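Local coordinates for protein interferon gamma (Paralichthys olivaceus, PDB 6F1E) that acts as a homodimeric type II interferon, a cytokine that binds interferon gamma receptor 1 and activates macrophages and neutrophils, at residues A[5-8]-A[9-13]; A[93-96]-A[97-101]; A[139-142]-A[143-147]. All coordinates share one frame; numbering follows the deposited sequence.

Interaction 1: A[5-8]-A[9-13]; sequences ARMN and KTIQN
Arg-6 and Thr-10 meet through two hydrogen bonds that end on one carbonyl oxygen. Thr-10 N donates to Arg-6 O at 2.7 Å, with an N-H...O angle of 150°. This donor stands 35° out of the carbonyl plane, so it does not sit on a lone pair. Thr-10 OG1 donates to the same Arg-6 O. The modelled separation of 2.5 Å is very short, and its exact value is doubtful. The torsion explains the reach: OG1 lies beside the backbone N of Thr-10 (chi1 -56°), which turns the hydroxyl back to the preceding turn. The backbone adds three more bonds. Lys-9 N reaches Ala-5 O at 2.8 Å and is almost straight. Ile-11 N reaches Met-7 O, also at 2.8 Å, but is more bent. Gln-12 N reaches Asn-8 O at 3.1 Å.

These are the i to i+4 bonds of an alpha-helix, here the start of helix 5-17, the first helix of the all-helical interferon gamma fold. Met-7 and Thr-10 lean on helix 89-107 through Ile-96 and Asp-92. Met-7 and Ile-11 also face the second subunit, where they pack on Tyr-143 and Leu-136 of that subunit.

The apolar contact is looser. Met-7 CG comes within 4.2 Å of Ile-11 CD1, the two side chains lying at a slant to each other. Both are buried. Other carbons make van der Waals contacts with oxygens. Arg-6 and Thr-10 run side by side and point the same way, with Arg-6 CG 3.8 Å from Thr-10 OG1. On the exposed flank, the first methylenes of Lys-9 lie against the helix backbone, and Lys-9 CG is 3.4 Å from Ala-5 O. The rest of the lysine chain runs on fully extended.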
loop_
_atom_site.group_PDB
_atom_site.type_symbol
_atom_site.label_atom_id
_atom_site.label_comp_id
_atom_site.label_asym_id
_atom_site.label_seq_id
_atom_site.Cartn_x
_atom_site.Cartn_y
_atom_site.Cartn_z
ATOM N N ALA A 5 11.562 21.565 -19.800
ATOM C CA ALA A 5 11.702 21.243 -21.225
ATOM C C ALA A 5 12.496 19.951 -21.363
ATOM O O ALA A 5 12.144 19.083 -22.173
ATOM C CB ALA A 5 12.394 22.387 -21.978
ATOM N N ARG A 6 13.536 19.833 -20.531
ATOM C CA ARG A 6 14.502 18.750 -20.614
ATOM C C ARG A 6 13.870 17.400 -20.276
ATOM O O ARG A 6 14.219 16.361 -20.872
ATOM C CB ARG A 6 15.701 19.050 -19.703
ATOM C CG ARG A 6 16.862 18.077 -19.883
ATOM C CD ARG A 6 17.949 18.283 -18.839
ATOM N NE ARG A 6 18.898 19.359 -19.141
ATOM C CZ ARG A 6 19.861 19.762 -18.316
ATOM N NH1 ARG A 6 20.032 19.203 -17.116
ATOM N NH2 ARG A 6 20.667 20.732 -18.693
ATOM N N MET A 7 12.932 17.424 -19.336
ATOM C CA MET A 7 12.143 16.241 -18.994
ATOM C C MET A 7 11.353 15.776 -20.202
ATOM O O MET A 7 11.425 14.590 -20.563
ATOM C CB MET A 7 11.178 16.553 -17.849
ATOM C CG MET A 7 10.505 15.342 -17.232
ATOM S SD MET A 7 11.603 14.587 -16.034
ATOM C CE MET A 7 10.443 13.519 -15.196
ATOM N N ASN A 8 10.608 16.712 -20.818
ATOM C CA ASN A 8 9.756 16.401 -21.987
ATOM C C ASN A 8 10.626 15.857 -23.097
ATOM O O ASN A 8 10.375 14.796 -23.632
ATOM C CB ASN A 8 8.977 17.635 -22.494
ATOM C CG ASN A 8 8.278 17.387 -23.851
ATOM O OD1 ASN A 8 7.145 16.894 -23.901
ATOM N ND2 ASN A 8 8.961 17.730 -24.961
ATOM N N LYS A 9 11.669 16.606 -23.424
ATOM C CA LYS A 9 12.553 16.223 -24.494
ATOM C C LYS A 9 13.176 14.883 -24.169
ATOM O O LYS A 9 13.161 14.005 -25.032
ATOM C CB LYS A 9 13.607 17.311 -24.777
ATOM C CG LYS A 9 13.029 18.552 -25.446
ATOM C CD LYS A 9 14.109 19.462 -26.008
ATOM C CE LYS A 9 13.496 20.663 -26.714
ATOM N NZ LYS A 9 14.514 21.478 -27.428
ATOM N N THR A 10 13.655 14.700 -22.930
ATOM C CA THR A 10 14.318 13.447 -22.562
ATOM C C THR A 10 13.373 12.246 -22.667
ATOM O O THR A 10 13.810 11.136 -23.070
ATOM C CB THR A 10 14.986 13.497 -21.174
ATOM O OG1 THR A 10 15.916 14.586 -21.128
ATOM C CG2 THR A 10 15.760 12.165 -20.882
ATOM N N ILE A 11 12.090 12.468 -22.341
ATOM C CA ILE A 11 11.093 11.380 -22.416
ATOM C C ILE A 11 10.843 10.959 -23.860
ATOM O O ILE A 11 10.841 9.753 -24.173
ATOM C CB ILE A 11 9.745 11.748 -21.739
ATOM C CG1 ILE A 11 9.871 11.638 -20.211
ATOM C CG2 ILE A 11 8.591 10.852 -22.240
ATOM C CD1 ILE A 11 8.726 12.301 -19.450
ATOM N N GLN A 12 10.632 11.952 -24.725
ATOM C CA GLN A 12 10.500 11.686 -26.162
ATOM C C GLN A 12 11.682 10.875 -26.708
ATOM O O GLN A 12 11.455 9.846 -27.330
ATOM C CB GLN A 12 10.312 12.978 -26.955
ATOM C CG GLN A 12 9.118 13.852 -26.535
ATOM C CD GLN A 12 7.867 13.054 -26.196
ATOM O OE1 GLN A 12 7.391 13.097 -25.049
ATOM N NE2 GLN A 12 7.336 12.300 -27.185
ATOM N N ASN A 13 12.922 11.278 -26.413
ATOM C CA ASN A 13 14.101 10.521 -26.878
ATOM C C ASN A 13 14.003 9.101 -26.382
ATOM O O ASN A 13 14.287 8.160 -27.111
ATOM C CB ASN A 13 15.456 11.089 -26.396
ATOM C CG ASN A 13 15.686 12.548 -26.791
ATOM O OD1 ASN A 13 14.798 13.240 -27.314
ATOM N ND2 ASN A 13 16.891 13.035 -26.499
#

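Interaction 2: A[93-96]-A[97-101]; sequences LNYI and LKKVQ
Lys-99 lays its methylene chain over one face of the Tyr-95 ring. Its CG is the atom on the face, 3.9 Å from the ring centroid and 24° off the normal. It is offset toward the rim at the hydroxyl end, 3.5 Å from Tyr-95 CZ. The lysine bends at chi2 and chi3, which keeps CD close as well, 3.8 Å from Tyr-95 OH. Tyr-95 CG lies opposite its own backbone N (chi1 169°), which swings the ring along the helix toward Lys-99. Lys-98 approaches the other end of the ring at a slant, its CE 4.2 Å from Tyr-95 CD1.

Beneath the side chains, Lys-99 N donates to Tyr-95 O at 3.0 Å, one of four successive i to i+4 helix bonds. Ile-96 and Leu-93 turn to the interior, onto helices 41-64 and 5-17. Ile-96 also packs on Leu-139 of the second subunit.

With Lys-99 CG over the face, the contact is CH-pi. Lys-99 NZ forms a salt bridge with Glu-102. The carbon chain thus gives the apolar contact while its charged end is bound elsewhere, which probably limits the freedom of the chain over the ring.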
loop_
_atom_site.group_PDB
_atom_site.type_symbol
_atom_site.label_atom_id
_atom_site.label_comp_id
_atom_site.label_asym_id
_atom_site.label_seq_id
_atom_site.Cartn_x
_atom_site.Cartn_y
_atom_site.Cartn_z
ATOM N N LEU A 93 17.702 7.637 -19.002
ATOM C CA LEU A 93 17.047 6.934 -17.888
ATOM C C LEU A 93 17.546 7.506 -16.555
ATOM O O LEU A 93 16.745 7.909 -15.711
ATOM C CB LEU A 93 17.301 5.407 -17.918
ATOM C CG LEU A 93 16.690 4.506 -19.009
ATOM C CD1 LEU A 93 17.001 3.030 -18.767
ATOM C CD2 LEU A 93 15.183 4.691 -19.091
ATOM N N ASN A 94 18.866 7.566 -16.379
ATOM C CA ASN A 94 19.440 8.042 -15.123
ATOM C C ASN A 94 18.955 9.439 -14.840
ATOM O O ASN A 94 18.624 9.733 -13.718
ATOM C CB ASN A 94 20.975 7.908 -15.079
ATOM C CG ASN A 94 21.436 6.463 -14.743
ATOM O OD1 ASN A 94 22.243 5.875 -15.453
ATOM N ND2 ASN A 94 20.914 5.902 -13.648
ATOM N N TYR A 95 18.794 10.278 -15.855
ATOM C CA TYR A 95 18.288 11.632 -15.591
ATOM C C TYR A 95 16.848 11.569 -15.061
ATOM O O TYR A 95 16.487 12.271 -14.103
ATOM C CB TYR A 95 18.420 12.564 -16.811
ATOM C CG TYR A 95 17.671 13.886 -16.647
ATOM C CD1 TYR A 95 18.243 14.989 -16.012
ATOM C CD2 TYR A 95 16.375 14.017 -17.130
ATOM C CE1 TYR A 95 17.530 16.193 -15.880
ATOM C CE2 TYR A 95 15.655 15.199 -17.007
ATOM C CZ TYR A 95 16.213 16.272 -16.378
ATOM O OH TYR A 95 15.409 17.399 -16.271
ATOM N N ILE A 96 16.037 10.725 -15.680
ATOM C CA ILE A 96 14.605 10.628 -15.345
ATOM C C ILE A 96 14.455 9.982 -13.929
ATOM O O ILE A 96 13.665 10.454 -13.073
ATOM C CB ILE A 96 13.798 10.024 -16.557
ATOM C CG1 ILE A 96 12.688 10.971 -16.963
ATOM C CG2 ILE A 96 13.226 8.653 -16.330
ATOM C CD1 ILE A 96 13.207 12.186 -17.695
ATOM N N LEU A 97 15.291 8.990 -13.638
ATOM C CA LEU A 97 15.398 8.483 -12.274
ATOM C C LEU A 97 15.707 9.574 -11.238
ATOM O O LEU A 97 15.025 9.689 -10.206
ATOM C CB LEU A 97 16.465 7.412 -12.206
ATOM C CG LEU A 97 16.683 6.809 -10.832
ATOM C CD1 LEU A 97 15.370 6.310 -10.276
ATOM C CD2 LEU A 97 17.656 5.663 -10.984
ATOM N N LYS A 98 16.715 10.384 -11.518
ATOM C CA LYS A 98 17.133 11.463 -10.599
ATOM C C LYS A 98 15.997 12.433 -10.319
ATOM O O LYS A 98 15.710 12.729 -9.176
ATOM C CB LYS A 98 18.323 12.242 -11.183
ATOM C CG LYS A 98 18.701 13.473 -10.395
ATOM C CD LYS A 98 19.899 14.189 -11.000
ATOM C CE LYS A 98 19.471 15.252 -12.017
ATOM N NZ LYS A 98 20.478 16.349 -12.162
ATOM N N LYS A 99 15.336 12.931 -11.359
ATOM C CA LYS A 99 14.291 13.921 -11.129
ATOM C C LYS A 99 13.142 13.360 -10.274
ATOM O O LYS A 99 12.537 14.110 -9.509
ATOM C CB LYS A 99 13.758 14.509 -12.454
ATOM C CG LYS A 99 14.771 15.242 -13.342
ATOM C CD LYS A 99 15.568 16.380 -12.662
ATOM C CE LYS A 99 14.756 17.635 -12.351
ATOM N NZ LYS A 99 15.391 18.462 -11.265
ATOM N N VAL A 100 12.854 12.056 -10.396
ATOM C CA VAL A 100 11.789 11.414 -9.617
ATOM C C VAL A 100 12.243 11.231 -8.170
ATOM O O VAL A 100 11.540 11.634 -7.258
ATOM C CB VAL A 100 11.385 10.040 -10.195
ATOM C CG1 VAL A 100 10.339 9.371 -9.306
ATOM C CG2 VAL A 100 10.849 10.168 -11.624
ATOM N N GLN A 101 13.418 10.644 -7.964
ATOM C CA GLN A 101 14.009 10.573 -6.634
ATOM C C GLN A 101 13.974 11.923 -5.926
ATOM O O GLN A 101 13.483 12.034 -4.792
ATOM C CB GLN A 101 15.432 10.102 -6.715
ATOM C CG GLN A 101 15.524 8.629 -7.041
ATOM C CD GLN A 101 16.946 8.142 -7.261
ATOM O OE1 GLN A 101 17.793 8.843 -7.850
ATOM N NE2 GLN A 101 17.216 6.917 -6.804
#

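Interaction 3: A[139-142]-A[143-147]; sequences LQWM and YEEAS
Trp-141 and Glu-145 share the more extensive side-chain contact. CB, CG and OE1 of the glutamate lie along the six-membered ring of the indole. The two chains run side by side and point the same way. Glu-145 CB lies 3.6 Å from Trp-141 CZ3, and Glu-145 CG lies 3.8 Å from Trp-141 CH2. The carboxylate is turned only 28° from the ring plane. The backbone is tight too: Tyr-143 N donates to Leu-139 O at 2.6 Å and nearly straight. Buried Leu-139 adds a light apolar touch, its CD1 4.3 Å from Tyr-143 CB. Tyr-143 O is gripped twice, by Ser-147 N and by Ser-147 OG at 2.7 Å. The hydroxyl comes from above the carbonyl plane and also lies over one face of the Tyr-143 ring, near its rim.

The looser side holds Gln-140 and exposed Glu-144. Both chains are extended and point the same way, but amide and carboxylate are 47° apart. Glu-144 OE2 is 3.5 Å from both Gln-140 CG and Gln-140 NE2.

Trp-141 is exposed, though it packs on Glu-35 of the second subunit. Glu-145 OE2 lies near Glu-35 OE2 of that subunit, and such like charges might raise the proton affinity of one carboxylate. Ser-147 packs on Leu-103 of the second subunit. Helix 139-149 thus lies against the other chain, as expected for the intertwined dimer of interferon gamma, in which C-terminal helices reach across to the partner subunit.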
loop_
_atom_site.group_PDB
_atom_site.type_symbol
_atom_site.label_atom_id
_atom_site.label_comp_id
_atom_site.label_asym_id
_atom_site.label_seq_id
_atom_site.Cartn_x
_atom_site.Cartn_y
_atom_site.Cartn_z
ATOM N N LEU A 139 -4.043 -8.109 18.949
ATOM C CA LEU A 139 -5.372 -7.950 18.333
ATOM C C LEU A 139 -6.326 -7.027 19.132
ATOM O O LEU A 139 -6.986 -6.122 18.569
ATOM C CB LEU A 139 -6.015 -9.304 18.061
ATOM C CG LEU A 139 -7.440 -9.280 17.463
ATOM C CD1 LEU A 139 -7.663 -8.214 16.393
ATOM C CD2 LEU A 139 -7.771 -10.649 16.871
ATOM N N GLN A 140 -6.374 -7.234 20.440
ATOM C CA GLN A 140 -7.262 -6.453 21.319
ATOM C C GLN A 140 -6.898 -4.969 21.265
ATOM O O GLN A 140 -7.717 -4.110 20.930
ATOM C CB GLN A 140 -7.174 -6.996 22.745
ATOM C CG GLN A 140 -8.218 -6.457 23.696
ATOM C CD GLN A 140 -8.115 -7.146 25.038
ATOM O OE1 GLN A 140 -7.881 -8.370 25.121
ATOM N NE2 GLN A 140 -8.243 -6.363 26.107
ATOM N N TRP A 141 -5.636 -4.688 21.536
ATOM C CA TRP A 141 -5.145 -3.342 21.505
ATOM C C TRP A 141 -5.541 -2.770 20.151
ATOM O O TRP A 141 -6.145 -1.673 20.087
ATOM C CB TRP A 141 -3.610 -3.289 21.710
ATOM C CG TRP A 141 -3.146 -1.894 22.027
ATOM C CD1 TRP A 141 -2.957 -1.360 23.266
ATOM C CD2 TRP A 141 -2.898 -0.834 21.097
ATOM N NE1 TRP A 141 -2.584 -0.046 23.166
ATOM C CE2 TRP A 141 -2.543 0.300 21.844
ATOM C CE3 TRP A 141 -2.950 -0.735 19.701
ATOM C CZ2 TRP A 141 -2.236 1.518 21.252
ATOM C CZ3 TRP A 141 -2.622 0.470 19.101
ATOM C CH2 TRP A 141 -2.279 1.587 19.880
ATOM N N MET A 142 -5.228 -3.521 19.078
ATOM C CA MET A 142 -5.378 -2.993 17.694
ATOM C C MET A 142 -6.824 -2.833 17.309
ATOM O O MET A 142 -7.149 -1.834 16.728
ATOM C CB MET A 142 -4.679 -3.854 16.636
ATOM C CG MET A 142 -3.181 -3.791 16.669
ATOM S SD MET A 142 -2.514 -2.182 16.196
ATOM C CE MET A 142 -0.798 -2.717 16.165
ATOM N N TYR A 143 -7.683 -3.805 17.643
ATOM C CA TYR A 143 -9.125 -3.638 17.473
ATOM C C TYR A 143 -9.665 -2.409 18.238
ATOM O O TYR A 143 -10.363 -1.590 17.663
ATOM C CB TYR A 143 -9.835 -4.881 17.934
ATOM C CG TYR A 143 -11.329 -4.940 17.620
ATOM C CD1 TYR A 143 -11.781 -5.476 16.406
ATOM C CD2 TYR A 143 -12.298 -4.509 18.557
ATOM C CE1 TYR A 143 -13.140 -5.563 16.122
ATOM C CE2 TYR A 143 -13.658 -4.598 18.279
ATOM C CZ TYR A 143 -14.072 -5.128 17.060
ATOM O OH TYR A 143 -15.405 -5.233 16.745
ATOM N N GLU A 144 -9.294 -2.262 19.515
ATOM C CA GLU A 144 -9.794 -1.165 20.336
ATOM C C GLU A 144 -9.392 0.152 19.722
ATOM O O GLU A 144 -10.230 1.061 19.581
ATOM C CB GLU A 144 -9.302 -1.253 21.790
ATOM C CG GLU A 144 -10.032 -2.274 22.677
ATOM C CD GLU A 144 -9.408 -2.424 24.083
ATOM O OE1 GLU A 144 -8.628 -1.524 24.514
ATOM O OE2 GLU A 144 -9.696 -3.455 24.760
ATOM N N GLU A 145 -8.120 0.248 19.333
ATOM C CA GLU A 145 -7.595 1.484 18.737
ATOM C C GLU A 145 -8.304 1.825 17.421
ATOM O O GLU A 145 -8.663 2.981 17.158
ATOM C CB GLU A 145 -6.098 1.348 18.503
ATOM C CG GLU A 145 -5.427 2.580 17.922
ATOM C CD GLU A 145 -5.650 3.833 18.755
ATOM O OE1 GLU A 145 -5.540 3.731 20.012
ATOM O OE2 GLU A 145 -5.935 4.913 18.164
ATOM N N ALA A 146 -8.500 0.801 16.605
ATOM C CA ALA A 146 -9.195 0.950 15.358
ATOM C C ALA A 146 -10.591 1.563 15.661
ATOM O O ALA A 146 -10.935 2.616 15.115
ATOM C CB ALA A 146 -9.308 -0.414 14.651
ATOM N N SER A 147 -11.344 0.919 16.566
ATOM C CA SER A 147 -12.722 1.305 16.894
ATOM C C SER A 147 -12.808 2.701 17.493
ATOM O O SER A 147 -13.477 3.562 16.926
ATOM C CB SER A 147 -13.326 0.307 17.849
ATOM O OG SER A 147 -12.964 -0.991 17.440
#

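Each interaction lies within a single helix. Interactions 1 and 2 touch directly, Met-7 and Arg-6 packing on Ile-96 and Tyr-95. Interaction 3 stands apart, its centre about 49 Å from that of interaction 1 and about 41 Å from that of interaction 2. Yet the dimer brings the sites together: Tyr-143 OH bonds weakly to Lys-99 O of the second subunit. Buried residues give each its core side: Met-7, Thr-10 and Ile-11; Leu-93, Ile-96 and Val-100; Leu-139, Met-142 and Ala-146. Arg-6, Lys-9, Lys-98 and Glu-144 mark the surface sides. Interaction 1 features a hydroxyl-to-carbonyl bond, interaction 2 a lysine over a ring, and interaction 3 sets glutamate methylenes beside an indole.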